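Local coordinates for protein SusD homolog (Bacteroides thetaiotaomicron VPI-5482, PDB 3IV0) that probably binds glycans at the outer membrane as a SusD-family lipoprotein, helping a partner transporter take up sugars, at residues A[228-241]-A[367-381]. Residues are numbered along the deposited sequence; the frame is centred on the assembly and turned at random.
Sequences YRNVVSLGEELERN and YAGALLLYAEALAAL
The ring of Tyr374 lies flat on the backbone of Gly235: Gly235 CA stands 3.6 Å from the ring centroid, a CH-pi contact over the face. Tyr374 CG is anti to the backbone N (chi1 -176°), which carries the ring across helix 224-238, its hydroxyl reaching Glu236 CG and, through a water, Glu236 OE2. Any CB on Gly235 would collide with Tyr374 CG. An alanine in place of Tyr374 would probably open a gap over Gly235 and leave the water on Glu236 without its second partner. Ala380 CB meets a face of the Tyr228 ring in a second CH-pi contact, 3.5 Å from the centroid. Between the two rings Val232 is a knob in the hole formed by Tyr374, Ala377, Leu378 and Leu381, while Val231 CG1 presses on Ala377 CB at a tight 3.5 Å. At the far end Tyr367 OH donates to the syn lone pair of Glu239 OE2 (2.5 Å), carboxylate and ring planes 26° apart; Arg394 binds both residues and probably favours an ionised Glu239. The axes of segments 228-238 and 367-381 come within 8.5 Å, their directions 137° apart: close helix packing, oblique but nearer antiparallel than parallel, within the alpha-helical SusD fold.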
loop_
_atom_site.group_PDB
_atom_site.type_symbol
_atom_site.label_atom_id
_atom_site.label_comp_id
_atom_site.label_asym_id
_atom_site.label_seq_id
_atom_site.Cartn_x
_atom_site.Cartn_y
_atom_site.Cartn_z
ATOM N N TYR A 228 -17.552 3.098 -8.774
ATOM C CA TYR A 228 -18.040 2.207 -7.743
ATOM C C TYR A 228 -18.608 0.924 -8.343
ATOM O O TYR A 228 -18.350 -0.161 -7.844
ATOM C CB TYR A 228 -19.095 2.901 -6.869
ATOM C CG TYR A 228 -18.566 3.850 -5.810
ATOM C CD1 TYR A 228 -17.588 3.469 -4.901
ATOM C CD2 TYR A 228 -19.131 5.111 -5.646
ATOM C CE1 TYR A 228 -17.186 4.315 -3.886
ATOM C CE2 TYR A 228 -18.724 5.955 -4.643
ATOM C CZ TYR A 228 -17.756 5.560 -3.749
ATOM O OH TYR A 228 -17.365 6.407 -2.726
ATOM N N ARG A 229 -19.339 1.021 -9.444
ATOM C CA ARG A 229 -19.817 -0.173 -10.110
ATOM C C ARG A 229 -18.683 -1.065 -10.573
ATOM O O ARG A 229 -18.767 -2.308 -10.567
ATOM C CB ARG A 229 -20.757 0.202 -11.279
ATOM C CG ARG A 229 -22.117 0.654 -10.842
ATOM C CD ARG A 229 -22.976 0.989 -12.066
ATOM N NE ARG A 229 -24.309 1.385 -11.645
ATOM C CZ ARG A 229 -25.201 1.947 -12.447
ATOM N NH1 ARG A 229 -24.908 2.170 -13.723
ATOM N NH2 ARG A 229 -26.388 2.282 -11.972
ATOM N N ASN A 230 -17.602 -0.442 -11.041
ATOM C CA ASN A 230 -16.427 -1.195 -11.432
ATOM C C ASN A 230 -15.878 -1.972 -10.241
ATOM O O ASN A 230 -15.468 -3.102 -10.364
ATOM C CB ASN A 230 -15.324 -0.266 -11.944
ATOM C CG ASN A 230 -15.625 0.356 -13.307
ATOM O OD1 ASN A 230 -16.551 -0.068 -14.029
ATOM N ND2 ASN A 230 -14.850 1.380 -13.649
ATOM N N VAL A 231 -15.836 -1.346 -9.076
ATOM C CA VAL A 231 -15.311 -2.027 -7.886
ATOM C C VAL A 231 -16.201 -3.197 -7.527
ATOM O O VAL A 231 -15.715 -4.274 -7.165
ATOM C CB VAL A 231 -15.175 -1.100 -6.692
ATOM C CG1 VAL A 231 -14.778 -1.862 -5.440
ATOM C CG2 VAL A 231 -14.167 0.013 -6.975
ATOM N N VAL A 232 -17.523 -3.021 -7.623
ATOM C CA VAL A 232 -18.442 -4.148 -7.373
ATOM C C VAL A 232 -18.209 -5.298 -8.350
ATOM O O VAL A 232 -18.163 -6.478 -7.963
ATOM C CB VAL A 232 -19.895 -3.669 -7.407
ATOM C CG1 VAL A 232 -20.863 -4.845 -7.376
ATOM C CG2 VAL A 232 -20.157 -2.694 -6.250
ATOM N N SER A 233 -18.040 -4.955 -9.624
ATOM C CA SER A 233 -17.714 -5.951 -10.637
ATOM C C SER A 233 -16.443 -6.721 -10.271
ATOM O O SER A 233 -16.384 -7.941 -10.354
ATOM C CB SER A 233 -17.520 -5.285 -12.006
ATOM O OG SER A 233 -17.228 -6.234 -13.018
ATOM N N LEU A 234 -15.424 -5.974 -9.878
ATOM C CA LEU A 234 -14.147 -6.547 -9.492
ATOM C C LEU A 234 -14.284 -7.430 -8.257
ATOM O O LEU A 234 -13.658 -8.487 -8.143
ATOM C CB LEU A 234 -13.154 -5.412 -9.243
ATOM C CG LEU A 234 -12.646 -4.779 -10.550
ATOM C CD1 LEU A 234 -12.049 -3.445 -10.260
ATOM C CD2 LEU A 234 -11.629 -5.745 -11.230
ATOM N N GLY A 235 -15.096 -7.008 -7.313
ATOM C CA GLY A 235 -15.384 -7.845 -6.136
ATOM C C GLY A 235 -16.045 -9.157 -6.495
ATOM O O GLY A 235 -15.734 -10.202 -5.953
ATOM N N GLU A 236 -17.012 -9.092 -7.397
ATOM C CA GLU A 236 -17.693 -10.285 -7.861
ATOM C C GLU A 236 -16.693 -11.222 -8.517
ATOM O O GLU A 236 -16.730 -12.429 -8.300
ATOM C CB GLU A 236 -18.820 -9.891 -8.829
ATOM C CG GLU A 236 -19.993 -9.249 -8.118
ATOM C CD GLU A 236 -21.017 -8.569 -9.024
ATOM O OE1 GLU A 236 -20.788 -8.439 -10.235
ATOM O OE2 GLU A 236 -22.048 -8.126 -8.479
ATOM N N GLU A 237 -15.759 -10.679 -9.282
ATOM C CA GLU A 237 -14.709 -11.492 -9.882
ATOM C C GLU A 237 -13.744 -12.051 -8.836
ATOM O O GLU A 237 -13.383 -13.232 -8.896
ATOM C CB GLU A 237 -13.944 -10.697 -10.940
ATOM C CG GLU A 237 -12.779 -11.452 -11.592
ATOM C CD GLU A 237 -13.205 -12.658 -12.377
ATOM O OE1 GLU A 237 -14.382 -12.760 -12.772
ATOM O OE2 GLU A 237 -12.353 -13.524 -12.613
ATOM N N LEU A 238 -13.341 -11.223 -7.872
ATOM C CA LEU A 238 -12.491 -11.694 -6.785
ATOM C C LEU A 238 -13.084 -12.933 -6.129
ATOM O O LEU A 238 -12.370 -13.883 -5.791
ATOM C CB LEU A 238 -12.337 -10.595 -5.756
ATOM C CG LEU A 238 -11.493 -10.945 -4.539
ATOM C CD1 LEU A 238 -10.070 -11.199 -4.956
ATOM C CD2 LEU A 238 -11.615 -9.832 -3.488
ATOM N N GLU A 239 -14.395 -12.936 -5.951
ATOM C CA GLU A 239 -15.065 -14.011 -5.239
ATOM C C GLU A 239 -15.290 -15.248 -6.095
ATOM O O GLU A 239 -15.896 -16.218 -5.627
ATOM C CB GLU A 239 -16.369 -13.496 -4.650
ATOM C CG GLU A 239 -16.124 -12.558 -3.471
ATOM C CD GLU A 239 -15.300 -13.233 -2.394
ATOM O OE1 GLU A 239 -15.878 -13.943 -1.541
ATOM O OE2 GLU A 239 -14.064 -13.103 -2.427
ATOM N N ARG A 240 -14.775 -15.249 -7.307
ATOM C CA ARG A 240 -14.705 -16.464 -8.143
ATOM C C ARG A 240 -13.365 -17.207 -7.986
ATOM O O ARG A 240 -13.041 -18.147 -8.734
ATOM C CB ARG A 240 -14.928 -16.096 -9.615
ATOM C CG ARG A 240 -16.310 -15.527 -9.871
ATOM C CD ARG A 240 -16.574 -15.154 -11.319
ATOM N NE ARG A 240 -17.885 -14.524 -11.366
ATOM C CZ ARG A 240 -18.134 -13.258 -11.675
ATOM N NH1 ARG A 240 -17.184 -12.418 -12.098
ATOM N NH2 ARG A 240 -19.388 -12.847 -11.627
ATOM N N ASN A 241 -12.588 -16.832 -6.987
ATOM C CA ASN A 241 -11.263 -17.428 -6.796
ATOM C C ASN A 241 -11.280 -18.900 -6.335
ATOM O O ASN A 241 -10.234 -19.542 -6.282
ATOM C CB ASN A 241 -10.449 -16.581 -5.807
ATOM C CG ASN A 241 -10.888 -16.749 -4.377
ATOM O OD1 ASN A 241 -10.504 -17.745 -3.737
ATOM N ND2 ASN A 241 -11.631 -15.791 -3.820
ATOM N N TYR A 367 -6.489 -9.973 1.288
ATOM C CA TYR A 367 -7.876 -10.325 1.025
ATOM C C TYR A 367 -8.844 -9.599 1.950
ATOM O O TYR A 367 -9.896 -9.169 1.494
ATOM C CB TYR A 367 -8.004 -11.833 1.076
ATOM C CG TYR A 367 -9.320 -12.422 0.641
ATOM C CD1 TYR A 367 -9.939 -12.082 -0.560
ATOM C CD2 TYR A 367 -9.909 -13.414 1.402
ATOM C CE1 TYR A 367 -11.148 -12.677 -0.930
ATOM C CE2 TYR A 367 -11.079 -14.048 1.009
ATOM C CZ TYR A 367 -11.698 -13.645 -0.121
ATOM O OH TYR A 367 -12.866 -14.268 -0.503
ATOM N N ALA A 368 -8.513 -9.386 3.222
ATOM C CA ALA A 368 -9.432 -8.664 4.098
ATOM C C ALA A 368 -9.633 -7.254 3.589
ATOM O O ALA A 368 -10.748 -6.716 3.643
ATOM C CB ALA A 368 -8.910 -8.609 5.562
ATOM N N GLY A 369 -8.548 -6.614 3.154
ATOM C CA GLY A 369 -8.647 -5.269 2.576
ATOM C C GLY A 369 -9.564 -5.222 1.380
ATOM O O GLY A 369 -10.412 -4.321 1.274
ATOM N N ALA A 370 -9.392 -6.151 0.452
ATOM C CA ALA A 370 -10.181 -6.188 -0.760
ATOM C C ALA A 370 -11.654 -6.438 -0.479
ATOM O O ALA A 370 -12.495 -5.788 -1.077
ATOM C CB ALA A 370 -9.625 -7.229 -1.710
ATOM N N LEU A 371 -11.946 -7.274 0.504
ATOM C CA LEU A 371 -13.342 -7.488 0.879
ATOM C C LEU A 371 -13.945 -6.197 1.392
ATOM O O LEU A 371 -15.113 -5.925 1.167
ATOM C CB LEU A 371 -13.447 -8.600 1.950
ATOM C CG LEU A 371 -13.074 -9.983 1.489
ATOM C CD1 LEU A 371 -13.123 -10.945 2.687
ATOM C CD2 LEU A 371 -13.996 -10.459 0.340
ATOM N N LEU A 372 -13.170 -5.420 2.147
ATOM C CA LEU A 372 -13.668 -4.142 2.669
ATOM C C LEU A 372 -13.834 -3.119 1.589
ATOM O O LEU A 372 -14.765 -2.329 1.639
ATOM C CB LEU A 372 -12.795 -3.632 3.810
ATOM C CG LEU A 372 -12.814 -4.494 5.090
ATOM C CD1 LEU A 372 -11.693 -4.092 6.044
ATOM C CD2 LEU A 372 -14.192 -4.480 5.784
ATOM N N LEU A 373 -12.986 -3.116 0.565
ATOM C CA LEU A 373 -13.194 -2.230 -0.585
ATOM C C LEU A 373 -14.480 -2.552 -1.334
ATOM O O LEU A 373 -15.205 -1.667 -1.774
ATOM C CB LEU A 373 -12.015 -2.302 -1.549
ATOM C CG LEU A 373 -10.640 -1.828 -1.050
ATOM C CD1 LEU A 373 -9.646 -1.900 -2.218
ATOM C CD2 LEU A 373 -10.714 -0.428 -0.430
ATOM N N TYR A 374 -14.740 -3.840 -1.516
ATOM C CA TYR A 374 -15.966 -4.336 -2.135
ATOM C C TYR A 374 -17.172 -3.867 -1.309
ATOM O O TYR A 374 -18.098 -3.259 -1.825
ATOM C CB TYR A 374 -15.851 -5.855 -2.232
ATOM C CG TYR A 374 -16.938 -6.617 -2.901
ATOM C CD1 TYR A 374 -17.970 -6.013 -3.577
ATOM C CD2 TYR A 374 -16.879 -7.995 -2.910
ATOM C CE1 TYR A 374 -18.948 -6.782 -4.214
ATOM C CE2 TYR A 374 -17.838 -8.748 -3.543
ATOM C CZ TYR A 374 -18.877 -8.142 -4.166
ATOM O OH TYR A 374 -19.872 -8.889 -4.764
ATOM N N ALA A 375 -17.106 -4.068 0.004
ATOM C CA ALA A 375 -18.172 -3.580 0.868
ATOM C C ALA A 375 -18.338 -2.069 0.746
ATOM O O ALA A 375 -19.470 -1.564 0.709
ATOM C CB ALA A 375 -17.895 -3.951 2.308
ATOM N N GLU A 376 -17.243 -1.312 0.758
ATOM C CA GLU A 376 -17.307 0.123 0.673
ATOM C C GLU A 376 -18.044 0.566 -0.577
ATOM O O GLU A 376 -18.881 1.474 -0.529
ATOM C CB GLU A 376 -15.877 0.670 0.650
ATOM C CG GLU A 376 -15.781 2.149 0.425
ATOM C CD GLU A 376 -14.365 2.661 0.405
ATOM O OE1 GLU A 376 -13.489 1.991 0.956
ATOM O OE2 GLU A 376 -14.158 3.765 -0.159
ATOM N N ALA A 377 -17.732 -0.025 -1.722
ATOM C CA ALA A 377 -18.343 0.347 -2.992
ATOM C C ALA A 377 -19.818 0.016 -2.977
ATOM O O ALA A 377 -20.647 0.811 -3.430
ATOM C CB ALA A 377 -17.627 -0.330 -4.202
ATOM N N LEU A 378 -20.163 -1.154 -2.493
ATOM C CA LEU A 378 -21.588 -1.528 -2.395
ATOM C C LEU A 378 -22.321 -0.547 -1.516
ATOM O O LEU A 378 -23.428 -0.079 -1.873
ATOM C CB LEU A 378 -21.748 -2.908 -1.801
ATOM C CG LEU A 378 -21.508 -4.048 -2.755
ATOM C CD1 LEU A 378 -21.462 -5.347 -1.955
ATOM C CD2 LEU A 378 -22.618 -4.081 -3.821
ATOM N N ALA A 379 -21.761 -0.230 -0.347
ATOM C CA ALA A 379 -22.426 0.672 0.552
ATOM C C ALA A 379 -22.597 2.056 -0.066
ATOM O O ALA A 379 -23.635 2.712 0.093
ATOM C CB ALA A 379 -21.695 0.738 1.885
ATOM N N ALA A 380 -21.644 2.483 -0.880
ATOM C CA ALA A 380 -21.695 3.830 -1.459
ATOM C C ALA A 380 -22.759 3.865 -2.526
ATOM O O ALA A 380 -23.451 4.884 -2.671
ATOM C CB ALA A 380 -20.300 4.220 -2.050
ATOM N N LEU A 381 -22.963 2.777 -3.221
ATOM C CA LEU A 381 -23.992 2.700 -4.242
ATOM C C LEU A 381 -25.380 2.587 -3.643
ATOM O O LEU A 381 -26.338 3.045 -4.263
ATOM C CB LEU A 381 -23.754 1.543 -5.176
ATOM C CG LEU A 381 -22.550 1.753 -6.118
ATOM C CD1 LEU A 381 -22.141 0.425 -6.748
ATOM C CD2 LEU A 381 -22.803 2.835 -7.219
HETATM O O HOH W 1 -15.092 5.802 -1.519
HETATM O O HOH W 2 -22.275 -7.908 -5.752
HETATM O O HOH W 3 -12.209 -16.841 -1.200
#